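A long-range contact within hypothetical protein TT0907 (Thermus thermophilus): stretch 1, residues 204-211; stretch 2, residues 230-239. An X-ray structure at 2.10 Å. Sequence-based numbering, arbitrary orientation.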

ATOM      1  N   LEU A 204      17.494   2.673   0.386  1.00 19.29           N
ATOM      2  CA  LEU A 204      16.217   2.425  -0.261  1.00 20.45           C
ATOM      3  C   LEU A 204      15.871   0.971   0.048  1.00 22.74           C
ATOM      4  O   LEU A 204      16.445   0.052  -0.536  1.00 24.76           O
ATOM      5  CB  LEU A 204      16.347   2.649  -1.772  1.00 19.96           C
ATOM      6  CG  LEU A 204      16.870   4.032  -2.198  1.00 18.84           C
ATOM      7  CD1 LEU A 204      16.994   4.078  -3.714  1.00 16.38           C
ATOM      8  CD2 LEU A 204      15.928   5.139  -1.715  1.00 16.15           C
ATOM      9  N   ARG A 205      14.947   0.767   0.984  1.00 23.40           N
ATOM     10  CA  ARG A 205      14.554  -0.581   1.395  1.00 23.42           C
ATOM     11  C   ARG A 205      13.104  -0.878   1.036  1.00 24.62           C
ATOM     12  O   ARG A 205      12.241  -0.004   1.153  1.00 25.39           O
ATOM     13  CB  ARG A 205      14.744  -0.734   2.905  1.00 22.45           C
ATOM     14  CG  ARG A 205      16.133  -0.374   3.405  1.00 21.05           C
ATOM     15  CD  ARG A 205      17.186  -1.371   2.937  1.00 21.00           C
ATOM     16  NE  ARG A 205      18.490  -1.060   3.511  1.00 19.93           N
ATOM     17  CZ  ARG A 205      19.539  -1.871   3.461  1.00 21.75           C
ATOM     18  NH1 ARG A 205      19.439  -3.050   2.860  1.00 18.89           N
ATOM     19  NH2 ARG A 205      20.684  -1.503   4.018  1.00 19.40           N
ATOM     20  N   PHE A 206      12.832  -2.115   0.620  1.00 23.72           N
ATOM     21  CA  PHE A 206      11.480  -2.497   0.229  1.00 22.19           C
ATOM     22  C   PHE A 206      10.896  -3.708   0.968  1.00 23.48           C
ATOM     23  O   PHE A 206      11.503  -4.786   1.001  1.00 20.98           O
ATOM     24  CB  PHE A 206      11.429  -2.794  -1.277  1.00 24.36           C
ATOM     25  CG  PHE A 206      11.848  -1.637  -2.152  1.00 26.55           C
ATOM     26  CD1 PHE A 206      13.183  -1.246  -2.230  1.00 26.63           C
ATOM     27  CD2 PHE A 206      10.907  -0.949  -2.909  1.00 25.04           C
ATOM     28  CE1 PHE A 206      13.573  -0.189  -3.052  1.00 27.68           C
ATOM     29  CE2 PHE A 206      11.285   0.112  -3.736  1.00 27.50           C
ATOM     30  CZ  PHE A 206      12.621   0.492  -3.807  1.00 26.90           C
ATOM     31  N   LEU A 207       9.723  -3.529   1.571  1.00 21.13           N
ATOM     32  CA  LEU A 207       9.054  -4.648   2.223  1.00 22.60           C
ATOM     33  C   LEU A 207       7.948  -5.056   1.251  1.00 24.86           C
ATOM     34  O   LEU A 207       7.669  -4.339   0.281  1.00 23.79           O
ATOM     35  CB  LEU A 207       8.482  -4.256   3.592  1.00 21.91           C
ATOM     36  CG  LEU A 207       7.592  -3.022   3.758  1.00 20.94           C
ATOM     37  CD1 LEU A 207       6.195  -3.288   3.224  1.00 23.05           C
ATOM     38  CD2 LEU A 207       7.537  -2.674   5.235  1.00 22.12           C
ATOM     39  N   THR A 208       7.316  -6.193   1.505  1.00 25.79           N
ATOM     40  CA  THR A 208       6.289  -6.695   0.602  1.00 28.98           C
ATOM     41  C   THR A 208       4.859  -6.708   1.124  1.00 30.08           C
ATOM     42  O   THR A 208       4.590  -7.190   2.219  1.00 32.12           O
ATOM     43  CB  THR A 208       6.623  -8.140   0.167  1.00 29.91           C
ATOM     44  OG1 THR A 208       7.972  -8.201  -0.312  1.00 33.17           O
ATOM     45  CG2 THR A 208       5.683  -8.594  -0.923  1.00 30.36           C
ATOM     46  N   LEU A 209       3.942  -6.178   0.324  1.00 30.85           N
ATOM     47  CA  LEU A 209       2.528  -6.196   0.668  1.00 32.48           C
ATOM     48  C   LEU A 209       1.943  -7.320  -0.189  1.00 31.89           C
ATOM     49  O   LEU A 209       2.073  -7.293  -1.412  1.00 32.53           O
ATOM     50  CB  LEU A 209       1.845  -4.873   0.299  1.00 32.24           C
ATOM     51  CG  LEU A 209       0.316  -4.902   0.428  1.00 34.17           C
ATOM     52  CD1 LEU A 209      -0.072  -5.123   1.885  1.00 35.28           C
ATOM     53  CD2 LEU A 209      -0.284  -3.606  -0.092  1.00 35.88           C
ATOM     54  N   HIS A 210       1.329  -8.316   0.438  1.00 32.09           N
ATOM     55  CA  HIS A 210       0.742  -9.415  -0.328  1.00 33.70           C
ATOM     56  C   HIS A 210      -0.636  -9.027  -0.852  1.00 33.37           C
ATOM     57  O   HIS A 210      -1.482  -8.566  -0.092  1.00 34.22           O
ATOM     58  CB  HIS A 210       0.608 -10.679   0.532  1.00 33.54           C
ATOM     59  CG  HIS A 210       1.916 -11.256   0.973  1.00 34.40           C
ATOM     60  ND1 HIS A 210       2.987 -11.410   0.121  1.00 36.11           N
ATOM     61  CD2 HIS A 210       2.313 -11.749   2.169  1.00 35.24           C
ATOM     62  CE1 HIS A 210       3.989 -11.975   0.771  1.00 35.08           C
ATOM     63  NE2 HIS A 210       3.605 -12.191   2.016  1.00 36.95           N
ATOM     64  N   VAL A 211      -0.848  -9.202  -2.153  1.00 34.85           N
ATOM     65  CA  VAL A 211      -2.134  -8.889  -2.772  1.00 37.12           C
ATOM     66  C   VAL A 211      -2.502 -10.018  -3.724  1.00 38.41           C
ATOM     67  O   VAL A 211      -1.703 -10.920  -3.964  1.00 38.29           O
ATOM     68  CB  VAL A 211      -2.089  -7.573  -3.592  1.00 36.97           C
ATOM     69  CG1 VAL A 211      -1.551  -6.435  -2.733  1.00 38.11           C
ATOM     70  CG2 VAL A 211      -1.244  -7.765  -4.845  1.00 35.71           C
ATOM     71  N   ALA A 230      -7.644  -6.294   7.054  1.00 58.41           N
ATOM     72  CA  ALA A 230      -6.382  -6.945   7.390  1.00 54.86           C
ATOM     73  C   ALA A 230      -5.357  -6.720   6.282  1.00 51.95           C
ATOM     74  O   ALA A 230      -5.701  -6.697   5.101  1.00 52.46           O
ATOM     75  CB  ALA A 230      -6.601  -8.438   7.606  1.00 54.68           C
ATOM     76  N   GLU A 231      -4.098  -6.553   6.668  1.00 47.32           N
ATOM     77  CA  GLU A 231      -3.029  -6.323   5.706  1.00 42.96           C
ATOM     78  C   GLU A 231      -1.925  -7.369   5.839  1.00 39.29           C
ATOM     79  O   GLU A 231      -1.156  -7.351   6.798  1.00 36.02           O
ATOM     80  CB  GLU A 231      -2.436  -4.922   5.910  1.00 44.17           C
ATOM     81  CG  GLU A 231      -1.266  -4.581   4.990  1.00 44.04           C
ATOM     82  CD  GLU A 231      -0.662  -3.214   5.288  1.00 46.02           C
ATOM     83  OE1 GLU A 231      -1.420  -2.219   5.308  1.00 45.68           O
ATOM     84  OE2 GLU A 231       0.569  -3.132   5.499  1.00 43.09           O
ATOM     85  N   PRO A 232      -1.851  -8.310   4.884  1.00 37.06           N
ATOM     86  CA  PRO A 232      -0.824  -9.355   4.911  1.00 34.67           C
ATOM     87  C   PRO A 232       0.443  -8.798   4.266  1.00 31.77           C
ATOM     88  O   PRO A 232       0.386  -8.215   3.188  1.00 32.93           O
ATOM     89  CB  PRO A 232      -1.462 -10.478   4.101  1.00 35.47           C
ATOM     90  CG  PRO A 232      -2.219  -9.721   3.049  1.00 38.08           C
ATOM     91  CD  PRO A 232      -2.854  -8.581   3.835  1.00 38.10           C
ATOM     92  N   TYR A 233       1.585  -8.978   4.921  1.00 28.32           N
ATOM     93  CA  TYR A 233       2.839  -8.448   4.397  1.00 26.48           C
ATOM     94  C   TYR A 233       4.021  -9.348   4.725  1.00 27.06           C
ATOM     95  O   TYR A 233       3.913 -10.281   5.517  1.00 24.85           O
ATOM     96  CB  TYR A 233       3.101  -7.066   5.005  1.00 24.94           C
ATOM     97  CG  TYR A 233       3.252  -7.125   6.510  1.00 22.83           C
ATOM     98  CD1 TYR A 233       4.463  -7.499   7.098  1.00 23.58           C
ATOM     99  CD2 TYR A 233       2.163  -6.875   7.346  1.00 22.64           C
ATOM    100  CE1 TYR A 233       4.585  -7.630   8.484  1.00 23.08           C
ATOM    101  CE2 TYR A 233       2.271  -7.000   8.726  1.00 21.41           C
ATOM    102  CZ  TYR A 233       3.484  -7.377   9.290  1.00 23.68           C
ATOM    103  OH  TYR A 233       3.589  -7.498  10.658  1.00 21.76           O
ATOM    104  N   ALA A 234       5.159  -9.040   4.118  1.00 26.31           N
ATOM    105  CA  ALA A 234       6.375  -9.795   4.367  1.00 26.94           C
ATOM    106  C   ALA A 234       7.531  -8.814   4.422  1.00 25.18           C
ATOM    107  O   ALA A 234       7.658  -7.944   3.564  1.00 25.83           O
ATOM    108  CB  ALA A 234       6.606 -10.828   3.262  1.00 26.36           C
ATOM    109  N   ILE A 235       8.357  -8.940   5.451  1.00 25.54           N
ATOM    110  CA  ILE A 235       9.509  -8.071   5.593  1.00 24.81           C
ATOM    111  C   ILE A 235      10.785  -8.878   5.384  1.00 25.49           C
ATOM    112  O   ILE A 235      11.104  -9.768   6.172  1.00 25.19           O
ATOM    113  CB  ILE A 235       9.558  -7.421   6.984  1.00 25.47           C
ATOM    114  CG1 ILE A 235       8.293  -6.589   7.216  1.00 25.75           C
ATOM    115  CG2 ILE A 235      10.810  -6.559   7.099  1.00 25.59           C
ATOM    116  CD1 ILE A 235       8.268  -5.888   8.539  1.00 27.46           C
ATOM    117  N   PRO A 236      11.525  -8.581   4.305  1.00 24.94           N
ATOM    118  CA  PRO A 236      12.775  -9.281   3.998  1.00 23.88           C
ATOM    119  C   PRO A 236      13.759  -9.170   5.156  1.00 24.93           C
ATOM    120  O   PRO A 236      13.782  -8.164   5.876  1.00 23.55           O
ATOM    121  CB  PRO A 236      13.279  -8.554   2.749  1.00 24.23           C
ATOM    122  CG  PRO A 236      12.007  -8.144   2.072  1.00 23.89           C
ATOM    123  CD  PRO A 236      11.182  -7.628   3.233  1.00 23.79           C
ATOM    124  N   GLU A 237      14.578 -10.199   5.327  1.00 23.95           N
ATOM    125  CA  GLU A 237      15.568 -10.213   6.396  1.00 26.52           C
ATOM    126  C   GLU A 237      16.495  -9.003   6.346  1.00 26.86           C
ATOM    127  O   GLU A 237      16.803  -8.410   7.380  1.00 28.11           O
ATOM    128  CB  GLU A 237      16.405 -11.486   6.314  1.00 28.94           C
ATOM    129  CG  GLU A 237      15.597 -12.766   6.389  1.00 33.03           C
ATOM    130  CD  GLU A 237      16.391 -13.958   5.907  1.00 36.19           C
ATOM    131  OE1 GLU A 237      17.364 -14.349   6.590  1.00 37.94           O
ATOM    132  OE2 GLU A 237      16.049 -14.493   4.836  1.00 39.55           O
ATOM    133  N   GLU A 238      16.953  -8.644   5.150  1.00 27.75           N
ATOM    134  CA  GLU A 238      17.855  -7.501   4.998  1.00 28.49           C
ATOM    135  C   GLU A 238      17.179  -6.195   5.415  1.00 25.78           C
ATOM    136  O   GLU A 238      17.833  -5.286   5.922  1.00 26.92           O
ATOM    137  CB  GLU A 238      18.340  -7.388   3.543  1.00 30.83           C
ATOM    138  CG  GLU A 238      17.238  -7.060   2.549  1.00 36.49           C
ATOM    139  CD  GLU A 238      17.675  -7.216   1.099  1.00 42.83           C
ATOM    140  OE1 GLU A 238      18.548  -6.444   0.635  1.00 42.70           O
ATOM    141  OE2 GLU A 238      17.138  -8.119   0.420  1.00 44.92           O
ATOM    142  N   VAL A 239      15.872  -6.102   5.190  1.00 25.84           N
ATOM    143  CA  VAL A 239      15.125  -4.900   5.552  1.00 25.11           C
ATOM    144  C   VAL A 239      14.967  -4.804   7.065  1.00 24.39           C
ATOM    145  O   VAL A 239      15.230  -3.760   7.663  1.00 25.41           O
ATOM    146  CB  VAL A 239      13.724  -4.885   4.884  1.00 25.18           C
ATOM    147  CG1 VAL A 239      12.914  -3.697   5.386  1.00 23.38           C
ATOM    148  CG2 VAL A 239      13.880  -4.810   3.372  1.00 25.50           C
TER
HETATM  149  O   HOH W   1      17.665  -3.963   0.899  1.00 35.05           O

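Two strands, 204-211 and 231-235, run antiparallel at 147°, and the two stretches together bury 612 Å², both sides summed. The pairing rests on three backbone hydrogen bonds. Thr 208 N donates to Ala 234 O (2.7 Å, 164°) and Ala 234 N donates back to Thr 208 O (2.7 Å, 157°), closing a hydrogen-bonded pair; two residues on, His 210 N donates to Pro 232 O (2.9 Å, 157°). Pro 232 has no amide hydrogen to return, so this last link runs in one direction.

Side chains follow the register. Thr 208 and Ala 234 share one face, their CB atoms 4.1 Å apart. His 210, with chi1 at -65° (m) and chi2 at -45°, brings its ring over to the partner strand: NE2 comes within 3.5 Å of Ala 234 CB and CD2 within 3.9 Å of Tyr 233 C. The small methyl of Ala 234 thus meets both Thr 208 and the imidazole, whose NE2 is buried without a polar partner. His 210 CB also packs on Pro 232 CG at 3.9 Å.

Leu 209 and Tyr 233 occupy the other face, CA to CA 4.4 Å. With chi1 t (171°) and chi2 p (64°), Leu 209 brings CD1 to 3.4 Å from Glu 231 CG, an apolar contact with the aliphatic part of an extended (t, t) glutamate. Tyr 233 CA lies 3.1 Å from Thr 208 O; with chi1 p (62°), the ring leaves on the face shared with Leu 209, and its OH is hydrogen-bonded elsewhere in the structure.

Beyond the ladder, Leu 207 CB lies 4.3 Å from both Ile 235 CG1 and Pro 236 CD; chi1 51° and chi2 76° set the carbons beyond CB. Pro 236 occupies the N-cap position right before the helix, where Val 239, chi1 t, places CG2 3.4 Å from Phe 206 O and 4.2 Å from Arg 205 CB. Arg 205 NH1 and Glu 238 OE1, 4.2 Å apart, are too distant for a salt bridge; Arg 205 (chi1 m, chi2 m, chi3 t) carries NH1 to a water that bridges them, accepting from NH1 (2.8 Å) and donating to OE1 (2.6 Å).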